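Local coordinates for circadian clock oscillator protein KaiA (Nostoc sp., PDB 1R5Q) that probably stimulates autophosphorylation of KaiC as a homodimeric part of the KaiABC oscillator, the main circadian regulator in cyanobacteria, at residues R19-S24 and E34-F39; Q13-Y18 and H57-D62; A42-N47 and E94-A99; I48-I53 and D87-L92. All blocks are in the same frame, centred on the assembly; numbering follows the deposited sequence.

Interaction 1 of 4, residues R19-S24 and E34-F39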
loop_
_atom_site.group_PDB
_atom_site.type_symbol
_atom_site.label_atom_id
_atom_site.label_comp_id
_atom_site.label_asym_id
_atom_site.label_seq_id
_atom_site.Cartn_x
_atom_site.Cartn_y
_atom_site.Cartn_z
ATOM N N ARG A 19 3.595 -1.962 4.458
ATOM C CA ARG A 19 4.031 -3.213 5.089
ATOM C C ARG A 19 3.149 -3.455 6.320
ATOM O O ARG A 19 2.625 -4.549 6.520
ATOM C CB ARG A 19 5.506 -3.131 5.520
ATOM C CG ARG A 19 5.964 -4.354 6.324
ATOM C CD ARG A 19 7.379 -4.205 6.875
ATOM N NE ARG A 19 8.388 -4.221 5.822
ATOM C CZ ARG A 19 9.101 -3.155 5.469
ATOM N NH1 ARG A 19 8.908 -1.993 6.097
ATOM N NH2 ARG A 19 10.002 -3.246 4.491
ATOM N N GLN A 20 2.990 -2.426 7.145
ATOM C CA GLN A 20 2.155 -2.538 8.337
ATOM C C GLN A 20 0.678 -2.839 7.993
ATOM O O GLN A 20 -0.013 -3.512 8.763
ATOM C CB GLN A 20 2.271 -1.264 9.187
ATOM C CG GLN A 20 3.642 -1.092 9.905
ATOM C CD GLN A 20 4.116 -2.368 10.633
ATOM O OE1 GLN A 20 3.358 -2.996 11.386
ATOM N NE2 GLN A 20 5.381 -2.752 10.406
ATOM N N ILE A 21 0.189 -2.356 6.845
ATOM C CA ILE A 21 -1.199 -2.641 6.446
ATOM C C ILE A 21 -1.290 -4.128 6.082
ATOM O O ILE A 21 -2.218 -4.835 6.501
ATOM C CB ILE A 21 -1.643 -1.776 5.213
ATOM C CG1 ILE A 21 -1.818 -0.317 5.644
ATOM C CG2 ILE A 21 -2.971 -2.336 4.603
ATOM C CD1 ILE A 21 -1.864 0.688 4.483
ATOM N N LEU A 22 -0.337 -4.616 5.303
ATOM C CA LEU A 22 -0.359 -6.025 4.940
ATOM C C LEU A 22 -0.315 -6.924 6.200
ATOM O O LEU A 22 -1.119 -7.832 6.338
ATOM C CB LEU A 22 0.834 -6.367 4.045
ATOM C CG LEU A 22 0.841 -5.835 2.602
ATOM C CD1 LEU A 22 2.215 -6.037 1.970
ATOM C CD2 LEU A 22 -0.238 -6.542 1.792
ATOM N N LEU A 23 0.624 -6.652 7.106
ATOM C CA LEU A 23 0.783 -7.459 8.312
ATOM C C LEU A 23 -0.378 -7.384 9.293
ATOM O O LEU A 23 -0.495 -8.226 10.191
ATOM C CB LEU A 23 2.096 -7.095 9.017
ATOM C CG LEU A 23 3.340 -7.380 8.153
ATOM C CD1 LEU A 23 4.632 -7.055 8.916
ATOM C CD2 LEU A 23 3.314 -8.845 7.725
ATOM N N SER A 24 -1.243 -6.386 9.157
ATOM C CA SER A 24 -2.377 -6.334 10.064
ATOM C C SER A 24 -3.681 -6.523 9.301
ATOM O O SER A 24 -4.757 -6.505 9.898
ATOM C CB SER A 24 -2.410 -5.000 10.793
ATOM O OG SER A 24 -2.921 -4.006 9.942
ATOM N N GLU A 34 -7.803 3.100 9.881
ATOM C CA GLU A 34 -7.056 4.349 9.922
ATOM C C GLU A 34 -5.721 4.253 9.205
ATOM O O GLU A 34 -5.264 5.223 8.612
ATOM C CB GLU A 34 -6.829 4.786 11.373
ATOM C CG GLU A 34 -7.651 6.009 11.756
ATOM C CD GLU A 34 -7.353 7.201 10.855
ATOM O OE1 GLU A 34 -6.227 7.743 10.948
ATOM O OE2 GLU A 34 -8.239 7.586 10.050
ATOM N N LYS A 35 -5.085 3.092 9.273
ATOM C CA LYS A 35 -3.809 2.922 8.595
ATOM C C LYS A 35 -4.031 3.039 7.091
ATOM O O LYS A 35 -3.244 3.665 6.385
ATOM C CB LYS A 35 -3.205 1.551 8.891
ATOM C CG LYS A 35 -2.627 1.383 10.285
ATOM C CD LYS A 35 -2.045 -0.028 10.463
ATOM C CE LYS A 35 -1.531 -0.235 11.886
ATOM N NZ LYS A 35 -1.142 -1.645 12.145
ATOM N N ILE A 36 -5.110 2.431 6.614
ATOM C CA ILE A 36 -5.438 2.447 5.196
ATOM C C ILE A 36 -5.869 3.837 4.756
ATOM O O ILE A 36 -5.462 4.312 3.707
ATOM C CB ILE A 36 -6.569 1.431 4.861
ATOM C CG1 ILE A 36 -6.018 -0.003 4.927
ATOM C CG2 ILE A 36 -7.127 1.698 3.466
ATOM C CD1 ILE A 36 -7.091 -1.067 4.788
ATOM N N ASP A 37 -6.693 4.489 5.568
ATOM C CA ASP A 37 -7.167 5.820 5.224
ATOM C C ASP A 37 -6.001 6.798 5.120
ATOM O O ASP A 37 -5.965 7.630 4.220
ATOM C CB ASP A 37 -8.191 6.309 6.255
ATOM C CG ASP A 37 -9.574 5.693 6.043
ATOM O OD1 ASP A 37 -9.975 5.489 4.870
ATOM O OD2 ASP A 37 -10.271 5.432 7.049
ATOM N N LYS A 38 -5.035 6.671 6.020
ATOM C CA LYS A 38 -3.869 7.552 6.015
ATOM C C LYS A 38 -2.945 7.298 4.826
ATOM O O LYS A 38 -2.404 8.243 4.245
ATOM C CB LYS A 38 -3.076 7.396 7.317
ATOM C CG LYS A 38 -3.770 7.966 8.538
ATOM C CD LYS A 38 -2.853 7.911 9.771
ATOM C CE LYS A 38 -1.537 8.663 9.539
ATOM N NZ LYS A 38 -0.655 8.672 10.758
ATOM N N PHE A 39 -2.750 6.022 4.489
ATOM C CA PHE A 39 -1.917 5.627 3.360
ATOM C C PHE A 39 -2.557 6.172 2.078
ATOM O O PHE A 39 -1.876 6.713 1.205
ATOM C CB PHE A 39 -1.813 4.081 3.270
ATOM C CG PHE A 39 -1.056 3.580 2.045
ATOM C CD1 PHE A 39 0.334 3.548 2.032
ATOM C CD2 PHE A 39 -1.738 3.184 0.894
ATOM C CE1 PHE A 39 1.028 3.142 0.913
ATOM C CE2 PHE A 39 -1.043 2.771 -0.247
ATOM C CZ PHE A 39 0.335 2.751 -0.240
#
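The Phe39 ring is the flat group of this contact, and Ile21 reaches it obliquely from across the helix pair. The Ile21 methyl CD1 sits 3.6 Å from Phe39 CB and 3.9 Å from Phe39 CG, so it presses on the root of the ring. The ring of Tyr18 meets the Phe39 ring at about 50° between planes.

Ile21 is the buried centre of the contact, and its two branches divide the work. CG1 carries CD1 past Lys35 toward Phe39, and CG1 itself comes 4.0 Å from Lys35 CB. CG2, anti to the backbone N, meets Ile36 CG1 at 3.9 Å. The side chains of Ile21 and Ile36 cross at about a right angle. Segments 19-24 and 34-39 belong to successive helices of the KaiA C-terminal four-helix bundle. They run nearly antiparallel, at 151°, with axes 9.9 Å apart. From helix 82-100, Thr84 packs on Ile21, and Ile88 packs on Ile36 and Phe39.

The exposed border is polar. Lys35 is extended beyond CG and runs alongside Ile21 in the opposite direction. Its NZ ends 3.7 Å from Ser24 OG, a proximity rather than a bond. Ser24 OG lies between its own backbone N and carbonyl carbon (chi1 78°). From there it donates to Gln20 O in the carbonyl plane, one turn back. An alanine here removes the hydroxyl, and with it the bond to Gln20 O, which would probably leave this turn less firmly held.

Interaction 2 of 4, residues Q13-Y18 and H57-D62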
loop_
_atom_site.group_PDB
_atom_site.type_symbol
_atom_site.label_atom_id
_atom_site.label_comp_id
_atom_site.label_asym_id
_atom_site.label_seq_id
_atom_site.Cartn_x
_atom_site.Cartn_y
_atom_site.Cartn_z
ATOM N N GLN A 13 8.852 5.664 3.151
ATOM C CA GLN A 13 7.906 5.777 4.255
ATOM C C GLN A 13 6.597 5.070 3.845
ATOM O O GLN A 13 5.995 4.341 4.636
ATOM C CB GLN A 13 7.627 7.250 4.582
ATOM C CG GLN A 13 8.823 7.994 5.208
ATOM C CD GLN A 13 8.548 9.474 5.498
ATOM O OE1 GLN A 13 9.367 10.156 6.121
ATOM N NE2 GLN A 13 7.398 9.974 5.038
ATOM N N LEU A 14 6.159 5.297 2.605
ATOM C CA LEU A 14 4.935 4.671 2.115
ATOM C C LEU A 14 5.067 3.155 2.097
ATOM O O LEU A 14 4.132 2.448 2.453
ATOM C CB LEU A 14 4.596 5.192 0.713
ATOM C CG LEU A 14 4.146 6.652 0.735
ATOM C CD1 LEU A 14 4.015 7.176 -0.694
ATOM C CD2 LEU A 14 2.837 6.759 1.489
ATOM N N LYS A 15 6.221 2.657 1.668
ATOM C CA LYS A 15 6.451 1.219 1.658
ATOM C C LYS A 15 6.350 0.697 3.108
ATOM O O LYS A 15 5.716 -0.330 3.380
ATOM C CB LYS A 15 7.829 0.915 1.059
ATOM C CG LYS A 15 8.236 -0.544 1.116
ATOM C CD LYS A 15 9.330 -0.866 0.095
ATOM C CE LYS A 15 9.801 -2.312 0.224
ATOM N NZ LYS A 15 10.757 -2.689 -0.869
ATOM N N SER A 16 6.965 1.423 4.035
ATOM C CA SER A 16 6.915 1.034 5.433
ATOM C C SER A 16 5.465 0.985 5.911
ATOM O O SER A 16 5.065 0.037 6.585
ATOM C CB SER A 16 7.721 2.018 6.300
ATOM O OG SER A 16 7.331 1.915 7.660
ATOM N N ASP A 17 4.683 2.001 5.556
ATOM C CA ASP A 17 3.279 2.071 5.966
ATOM C C ASP A 17 2.445 0.918 5.393
ATOM O O ASP A 17 1.588 0.351 6.092
ATOM C CB ASP A 17 2.670 3.403 5.519
ATOM C CG ASP A 17 3.293 4.621 6.234
ATOM O OD1 ASP A 17 3.072 5.747 5.760
ATOM O OD2 ASP A 17 3.984 4.458 7.265
ATOM N N TYR A 18 2.703 0.593 4.126
ATOM C CA TYR A 18 1.989 -0.461 3.417
ATOM C C TYR A 18 2.341 -1.808 4.032
ATOM O O TYR A 18 1.492 -2.691 4.111
ATOM C CB TYR A 18 2.358 -0.469 1.925
ATOM C CG TYR A 18 1.432 -1.320 1.065
ATOM C CD1 TYR A 18 0.142 -0.886 0.762
ATOM C CD2 TYR A 18 1.828 -2.582 0.603
ATOM C CE1 TYR A 18 -0.745 -1.694 0.013
ATOM C CE2 TYR A 18 0.957 -3.393 -0.134
ATOM C CZ TYR A 18 -0.332 -2.933 -0.427
ATOM O OH TYR A 18 -1.189 -3.702 -1.168
ATOM N N HIS A 57 3.780 -3.186 -3.326
ATOM C CA HIS A 57 3.092 -4.424 -2.939
ATOM C C HIS A 57 3.983 -5.655 -3.228
ATOM O O HIS A 57 4.277 -6.452 -2.331
ATOM C CB HIS A 57 1.781 -4.572 -3.732
ATOM C CG HIS A 57 0.995 -5.800 -3.376
ATOM N ND1 HIS A 57 0.090 -5.831 -2.334
ATOM C CD2 HIS A 57 0.997 -7.046 -3.910
ATOM C CE1 HIS A 57 -0.430 -7.043 -2.241
ATOM N NE2 HIS A 57 0.104 -7.800 -3.186
ATOM N N MET A 58 4.394 -5.798 -4.488
ATOM C CA MET A 58 5.230 -6.916 -4.904
ATOM C C MET A 58 6.560 -6.998 -4.148
ATOM O O MET A 58 7.026 -8.086 -3.799
ATOM C CB MET A 58 5.502 -6.832 -6.408
ATOM C CG MET A 58 4.250 -6.957 -7.259
ATOM S SD MET A 58 3.188 -8.339 -6.726
ATOM C CE MET A 58 4.076 -9.763 -7.470
ATOM N N GLU A 59 7.177 -5.853 -3.893
ATOM C CA GLU A 59 8.439 -5.853 -3.181
ATOM C C GLU A 59 8.268 -6.395 -1.764
ATOM O O GLU A 59 9.104 -7.167 -1.286
ATOM C CB GLU A 59 9.022 -4.440 -3.126
ATOM C CG GLU A 59 9.468 -3.914 -4.482
ATOM C CD GLU A 59 10.204 -2.587 -4.376
ATOM O OE1 GLU A 59 10.390 -2.089 -3.234
ATOM O OE2 GLU A 59 10.596 -2.048 -5.436
ATOM N N LEU A 60 7.194 -5.982 -1.098
ATOM C CA LEU A 60 6.934 -6.438 0.257
ATOM C C LEU A 60 6.583 -7.921 0.258
ATOM O O LEU A 60 6.944 -8.648 1.193
ATOM C CB LEU A 60 5.822 -5.595 0.892
ATOM C CG LEU A 60 6.321 -4.182 1.217
ATOM C CD1 LEU A 60 5.152 -3.231 1.488
ATOM C CD2 LEU A 60 7.250 -4.260 2.447
ATOM N N ILE A 61 5.902 -8.375 -0.792
ATOM C CA ILE A 61 5.548 -9.787 -0.883
ATOM C C ILE A 61 6.857 -10.586 -0.987
ATOM O O ILE A 61 6.988 -11.643 -0.364
ATOM C CB ILE A 61 4.649 -10.083 -2.110
ATOM C CG1 ILE A 61 3.255 -9.479 -1.913
ATOM C CG2 ILE A 61 4.519 -11.578 -2.333
ATOM C CD1 ILE A 61 2.548 -9.870 -0.635
ATOM N N ASP A 62 7.828 -10.069 -1.746
ATOM C CA ASP A 62 9.113 -10.763 -1.888
ATOM C C ASP A 62 9.840 -10.847 -0.553
ATOM O O ASP A 62 10.380 -11.904 -0.204
ATOM C CB ASP A 62 10.015 -10.075 -2.916
ATOM C CG ASP A 62 9.663 -10.450 -4.348
ATOM O OD1 ASP A 62 8.920 -11.437 -4.537
ATOM O OD2 ASP A 62 10.136 -9.760 -5.287
#
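Lys15 leaves helix 8-24 with CG anti to the backbone N (chi1 174°) and stays extended to its tip. CB leads to CG, which lies beside both methyls of Leu60, 4.1 Å from Leu60 CD1 and from CD2. CD passes on toward the carboxylate of Glu59. CE rests 3.9 Å from Leu60 CD2. NZ then reaches Glu59 OE1 at 2.5 Å, a very short salt bridge on the anti lone pair of that oxygen. The chains of Lys15 and Glu59 cross at about a right angle. Glu63 gives the same NZ a second carboxylate.

Segments 13-18 and 57-62, on two helices of the KaiA four-helix bundle, cross at -60°, with axes 10.2 Å apart. An alanine in place of Lys15 takes away the ammonium between Glu59 and Glu63, which would probably leave Glu59 poorly compensated and Leu60 less well packed.

Deeper in, Leu60 CD1 touches the rim of Tyr18 at CD2, 3.5 Å away and near the ring plane. The same ring ends at His57. Tyr18 OH and His57 ND1 share a hydrogen bond of 2.7 Å, and either atom could be the donor. The rings meet rim to rim, with planes at 67°. Both side chains have CG anti to the backbone N, and the bond joins them in the buried middle, where Leu85 of helix 82-100 packs against both.

Interaction 3 of 4, residues A42-N47 and E94-A99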
loop_
_atom_site.group_PDB
_atom_site.type_symbol
_atom_site.label_atom_id
_atom_site.label_comp_id
_atom_site.label_asym_id
_atom_site.label_seq_id
_atom_site.Cartn_x
_atom_site.Cartn_y
_atom_site.Cartn_z
ATOM N N ALA A 42 -2.104 9.929 1.629
ATOM C CA ALA A 42 -0.734 10.282 1.288
ATOM C C ALA A 42 -0.398 10.031 -0.175
ATOM O O ALA A 42 0.239 10.874 -0.801
ATOM C CB ALA A 42 0.260 9.527 2.191
ATOM N N VAL A 43 -0.795 8.875 -0.728
ATOM C CA VAL A 43 -0.493 8.579 -2.131
ATOM C C VAL A 43 -1.335 9.491 -3.019
ATOM O O VAL A 43 -0.923 9.856 -4.122
ATOM C CB VAL A 43 -0.764 7.073 -2.507
ATOM C CG1 VAL A 43 0.120 6.156 -1.672
ATOM C CG2 VAL A 43 -2.200 6.717 -2.269
ATOM N N PHE A 44 -2.514 9.843 -2.509
ATOM C CA PHE A 44 -3.466 10.735 -3.167
ATOM C C PHE A 44 -2.830 12.136 -3.223
ATOM O O PHE A 44 -2.722 12.733 -4.281
ATOM C CB PHE A 44 -4.739 10.771 -2.331
ATOM C CG PHE A 44 -5.819 11.682 -2.858
ATOM C CD1 PHE A 44 -6.331 11.522 -4.142
ATOM C CD2 PHE A 44 -6.376 12.652 -2.033
ATOM C CE1 PHE A 44 -7.387 12.309 -4.595
ATOM C CE2 PHE A 44 -7.429 13.443 -2.470
ATOM C CZ PHE A 44 -7.941 13.270 -3.759
ATOM N N CYS A 45 -2.401 12.647 -2.073
ATOM C CA CYS A 45 -1.776 13.976 -2.032
ATOM C C CYS A 45 -0.459 14.105 -2.805
ATOM O O CYS A 45 -0.167 15.177 -3.328
ATOM C CB CYS A 45 -1.545 14.390 -0.587
ATOM S SG CYS A 45 -3.080 14.710 0.222
ATOM N N ALA A 46 0.333 13.033 -2.880
ATOM C CA ALA A 46 1.605 13.079 -3.604
ATOM C C ALA A 46 1.531 12.709 -5.091
ATOM O O ALA A 46 2.559 12.658 -5.759
ATOM C CB ALA A 46 2.647 12.198 -2.904
ATOM N N ASN A 47 0.324 12.439 -5.595
ATOM C CA ASN A 47 0.101 12.112 -7.012
ATOM C C ASN A 47 0.891 10.896 -7.458
ATOM O O ASN A 47 1.327 10.806 -8.602
ATOM C CB ASN A 47 0.495 13.299 -7.903
ATOM C CG ASN A 47 -0.138 13.220 -9.284
ATOM O OD1 ASN A 47 0.422 13.692 -10.279
ATOM N ND2 ASN A 47 -1.309 12.632 -9.342
ATOM N N GLU A 94 -11.892 5.697 -5.233
ATOM C CA GLU A 94 -12.960 6.481 -4.659
ATOM C C GLU A 94 -12.483 7.853 -4.197
ATOM O O GLU A 94 -13.239 8.809 -4.272
ATOM C CB GLU A 94 -13.635 5.715 -3.519
ATOM C CG GLU A 94 -14.518 4.517 -4.007
ATOM C CD GLU A 94 -15.725 4.951 -4.863
ATOM O OE1 GLU A 94 -15.812 4.533 -6.041
ATOM O OE2 GLU A 94 -16.588 5.708 -4.355
ATOM N N ALA A 95 -11.241 7.951 -3.729
ATOM C CA ALA A 95 -10.687 9.240 -3.284
ATOM C C ALA A 95 -10.665 10.160 -4.502
ATOM O O ALA A 95 -11.128 11.303 -4.458
ATOM C CB ALA A 95 -9.250 9.050 -2.731
ATOM N N TYR A 96 -10.134 9.639 -5.599
ATOM C CA TYR A 96 -10.058 10.386 -6.835
ATOM C C TYR A 96 -11.441 10.702 -7.418
ATOM O O TYR A 96 -11.695 11.837 -7.843
ATOM C CB TYR A 96 -9.206 9.615 -7.860
ATOM C CG TYR A 96 -7.716 9.849 -7.712
ATOM C CD1 TYR A 96 -6.829 8.797 -7.419
ATOM C CD2 TYR A 96 -7.189 11.122 -7.883
ATOM C CE1 TYR A 96 -5.444 9.030 -7.300
ATOM C CE2 TYR A 96 -5.825 11.364 -7.769
ATOM C CZ TYR A 96 -4.956 10.320 -7.477
ATOM O OH TYR A 96 -3.609 10.618 -7.354
ATOM N N ARG A 97 -12.337 9.718 -7.419
ATOM C CA ARG A 97 -13.680 9.918 -7.960
ATOM C C ARG A 97 -14.460 10.947 -7.150
ATOM O O ARG A 97 -15.199 11.753 -7.722
ATOM C CB ARG A 97 -14.479 8.599 -7.995
ATOM C CG ARG A 97 -15.817 8.724 -8.767
ATOM C CD ARG A 97 -16.599 7.400 -8.861
ATOM N NE ARG A 97 -17.024 6.971 -7.543
ATOM C CZ ARG A 97 -18.232 7.171 -7.024
ATOM N NH1 ARG A 97 -19.182 7.782 -7.724
ATOM N NH2 ARG A 97 -18.474 6.805 -5.769
ATOM N N GLY A 98 -14.308 10.907 -5.826
ATOM C CA GLY A 98 -15.013 11.850 -4.975
ATOM C C GLY A 98 -14.500 13.273 -5.126
ATOM O O GLY A 98 -15.126 14.230 -4.670
ATOM N N ALA A 99 -13.367 13.421 -5.792
ATOM C CA ALA A 99 -12.765 14.734 -5.968
ATOM C C ALA A 99 -13.003 15.388 -7.333
ATOM O O ALA A 99 -13.112 16.612 -7.417
ATOM C CB ALA A 99 -11.272 14.638 -5.701
HETATM O O HOH W 1 -1.971 8.702 -6.415
#
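A bridging water is the best-held polar atom here, gripped by two hydrogen bonds. It accepts one from Tyr96 OH at 2.7 Å. The same water donates a hydrogen bond to Val43 O, 2.8 Å away, and so joins the last turn of helix 33-45 to helix 82-100. It lies at the edge of the Tyr96 ring, in its plane. Asn47 ND2 is also near the hydroxyl, but 3.6 Å from Tyr96 OH is only proximity. Asn47 closes the helix in a Schellman motif, with positive phi (58°).

Phe44 and Tyr96 reach toward each other tip to tip in a T-shaped (edge-to-face) stack. The edge of Phe44 points at the face of Tyr96, with planes at 73° and Phe44 CE1 3.5 Å from Tyr96 CD2. Ala95 CB lies over one face of Phe44 in a CH-pi contact, 4.2 Å from the Phe44 ring centroid. Ala99 CB touches the rim at CZ. Phe44 has CG anti to its backbone N (chi1 179°), which carries the ring across to helix 82-100.

This is a surface contact in the KaiA four-helix bundle. Its chemistry implies that ring packing joins the helices directly, while their polar link depends on a water.

Interaction 4 of 4, residues I48-I53 and D87-L92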
loop_
_atom_site.group_PDB
_atom_site.type_symbol
_atom_site.label_atom_id
_atom_site.label_comp_id
_atom_site.label_asym_id
_atom_site.label_seq_id
_atom_site.Cartn_x
_atom_site.Cartn_y
_atom_site.Cartn_z
ATOM N N ILE A 48 1.084 9.958 -6.548
ATOM C CA ILE A 48 1.839 8.754 -6.854
ATOM C C ILE A 48 1.036 7.874 -7.809
ATOM O O ILE A 48 -0.128 7.608 -7.555
ATOM C CB ILE A 48 2.138 7.989 -5.560
ATOM C CG1 ILE A 48 3.162 8.795 -4.744
ATOM C CG2 ILE A 48 2.650 6.576 -5.891
ATOM C CD1 ILE A 48 3.027 8.588 -3.283
ATOM N N PRO A 49 1.651 7.437 -8.919
ATOM C CA PRO A 49 1.010 6.590 -9.923
ATOM C C PRO A 49 0.702 5.204 -9.340
ATOM O O PRO A 49 1.445 4.687 -8.508
ATOM C CB PRO A 49 2.052 6.502 -11.045
ATOM C CG PRO A 49 2.971 7.657 -10.812
ATOM C CD PRO A 49 3.040 7.743 -9.307
ATOM N N VAL A 50 -0.382 4.600 -9.795
ATOM C CA VAL A 50 -0.753 3.279 -9.307
ATOM C C VAL A 50 0.344 2.232 -9.531
ATOM O O VAL A 50 0.598 1.416 -8.657
ATOM C CB VAL A 50 -2.099 2.826 -9.945
ATOM C CG1 VAL A 50 -2.363 1.347 -9.646
ATOM C CG2 VAL A 50 -3.232 3.679 -9.379
ATOM N N PRO A 51 1.040 2.259 -10.684
ATOM C CA PRO A 51 2.091 1.239 -10.874
ATOM C C PRO A 51 3.138 1.210 -9.759
ATOM O O PRO A 51 3.724 0.159 -9.473
ATOM C CB PRO A 51 2.711 1.611 -12.223
ATOM C CG PRO A 51 1.517 2.195 -12.977
ATOM C CD PRO A 51 0.860 3.073 -11.904
ATOM N N GLU A 52 3.369 2.360 -9.132
ATOM C CA GLU A 52 4.337 2.453 -8.050
ATOM C C GLU A 52 3.799 1.763 -6.810
ATOM O O GLU A 52 4.546 1.149 -6.069
ATOM C CB GLU A 52 4.654 3.915 -7.715
ATOM C CG GLU A 52 5.362 4.649 -8.832
ATOM C CD GLU A 52 6.657 5.277 -8.353
ATOM O OE1 GLU A 52 6.772 6.532 -8.394
ATOM O OE2 GLU A 52 7.554 4.507 -7.924
ATOM N N ILE A 53 2.492 1.880 -6.588
ATOM C CA ILE A 53 1.882 1.240 -5.435
ATOM C C ILE A 53 1.932 -0.259 -5.647
ATOM O O ILE A 53 2.169 -1.025 -4.706
ATOM C CB ILE A 53 0.410 1.669 -5.260
ATOM C CG1 ILE A 53 0.346 3.170 -4.968
ATOM C CG2 ILE A 53 -0.227 0.881 -4.100
ATOM C CD1 ILE A 53 -1.071 3.731 -4.965
ATOM N N ASP A 87 -8.368 -3.837 -2.115
ATOM C CA ASP A 87 -8.953 -2.933 -1.128
ATOM C C ASP A 87 -8.311 -1.538 -1.207
ATOM O O ASP A 87 -8.994 -0.516 -1.129
ATOM C CB ASP A 87 -8.754 -3.550 0.258
ATOM C CG ASP A 87 -9.634 -2.924 1.341
ATOM O OD1 ASP A 87 -9.643 -3.474 2.458
ATOM O OD2 ASP A 87 -10.305 -1.898 1.098
ATOM N N ILE A 88 -6.995 -1.515 -1.382
ATOM C CA ILE A 88 -6.231 -0.272 -1.468
ATOM C C ILE A 88 -6.581 0.480 -2.748
ATOM O O ILE A 88 -6.872 1.684 -2.721
ATOM C CB ILE A 88 -4.703 -0.591 -1.448
ATOM C CG1 ILE A 88 -4.276 -0.976 -0.024
ATOM C CG2 ILE A 88 -3.890 0.586 -2.017
ATOM C CD1 ILE A 88 -4.357 0.164 0.950
ATOM N N LEU A 89 -6.569 -0.234 -3.871
ATOM C CA LEU A 89 -6.892 0.391 -5.148
ATOM C C LEU A 89 -8.335 0.888 -5.219
ATOM O O LEU A 89 -8.595 1.919 -5.829
ATOM C CB LEU A 89 -6.595 -0.557 -6.311
ATOM C CG LEU A 89 -5.111 -0.914 -6.509
ATOM C CD1 LEU A 89 -4.945 -1.882 -7.679
ATOM C CD2 LEU A 89 -4.309 0.367 -6.755
ATOM N N ALA A 90 -9.261 0.156 -4.613
ATOM C CA ALA A 90 -10.670 0.553 -4.591
ATOM C C ALA A 90 -10.801 1.861 -3.793
ATOM O O ALA A 90 -11.554 2.762 -4.180
ATOM C CB ALA A 90 -11.526 -0.538 -3.928
ATOM N N HIS A 91 -10.100 1.942 -2.658
ATOM C CA HIS A 91 -10.129 3.150 -1.824
ATOM C C HIS A 91 -9.481 4.322 -2.547
ATOM O O HIS A 91 -9.938 5.453 -2.445
ATOM C CB HIS A 91 -9.399 2.931 -0.494
ATOM C CG HIS A 91 -10.247 2.282 0.551
ATOM N ND1 HIS A 91 -10.576 0.945 0.515
ATOM C CD2 HIS A 91 -10.886 2.800 1.626
ATOM C CE1 HIS A 91 -11.382 0.666 1.522
ATOM N NE2 HIS A 91 -11.588 1.774 2.213
ATOM N N LEU A 92 -8.399 4.055 -3.263
ATOM C CA LEU A 92 -7.740 5.125 -3.981
ATOM C C LEU A 92 -8.659 5.641 -5.093
ATOM O O LEU A 92 -8.780 6.847 -5.287
ATOM C CB LEU A 92 -6.395 4.659 -4.546
ATOM C CG LEU A 92 -5.517 5.753 -5.176
ATOM C CD1 LEU A 92 -5.299 6.891 -4.163
ATOM C CD2 LEU A 92 -4.179 5.166 -5.606
#
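Ile53 and Leu92 point at each other tip to tip and form the tightest pair of this contact. Ile53 CD1 and Leu92 CD2 are 3.5 Å apart, closer than usual for two methyl carbons. The torsions set this up. Ile53 has CG1 anti to its carbonyl carbon (chi1 -64°), whereas Leu92 has CG anti to its backbone N (chi1 -173°). Both residues are buried, and Val43 of helix 33-45 packs on Leu92.

Val50 stands one turn before Ile53 and meets two leucines in different ways. Val50 and Leu89 cross obliquely, with Val50 CG1 3.6 Å from Leu89 CD2. Val50 and Leu92 slide past each other in opposite directions, with Val50 CG2 4.2 Å from Leu92 CD2. Leu92 CD2 therefore touches both Val50 and Ile53. On its other branch, Ile53 CG2 lies 4.2 Å from Ile88 CG2. Ile88 also touches Phe39 and Ile40 of helix 33-45, and Tyr18 of helix 8-24.

Here the first turn of helix 50-67 packs on the middle of helix 82-100 within the four-helix bundle. Pro49 takes the N-cap position. His91 is bonded within its own helix: ND1 donates to Asp87 O at 2.7 Å, from above the carbonyl plane, and Asp87 O also accepts from His91 N. Asp87 OD1 bonds outside the helix, to Tyr25 OH. Across the two segments only branched aliphatic side chains meet, so the contact is probably held mainly by shape and, at its buried Ile53-Leu92 part, by the exclusion of water.

In the fold
The four contacts join the helices of one KaiA C-terminal bundle. Interactions 1 and 2 share helix 8-24, with centres about 10 Å apart, and meet where Phe39 CZ lies 3.8 Å from Tyr18 CD1. Tyr18 CE1 leads on to interaction 4, 3.6 Å from Ile88 CG1. Interactions 1 and 4 lie on opposite sides of the chain centre, yet Phe39 and Ile36 of interaction 1 pack on Ile88 of interaction 4. Interactions 3 and 4 share helix 82-100; Val43 CG2 packs 3.6 Å from Leu92 CD1, and Val43 O and Ile48 N make a probable hydrogen bond of 3.2 Å. Interactions 2 and 3 are the most distant, about 19 Å between centres, but Leu14 touches Ala42 and Val43.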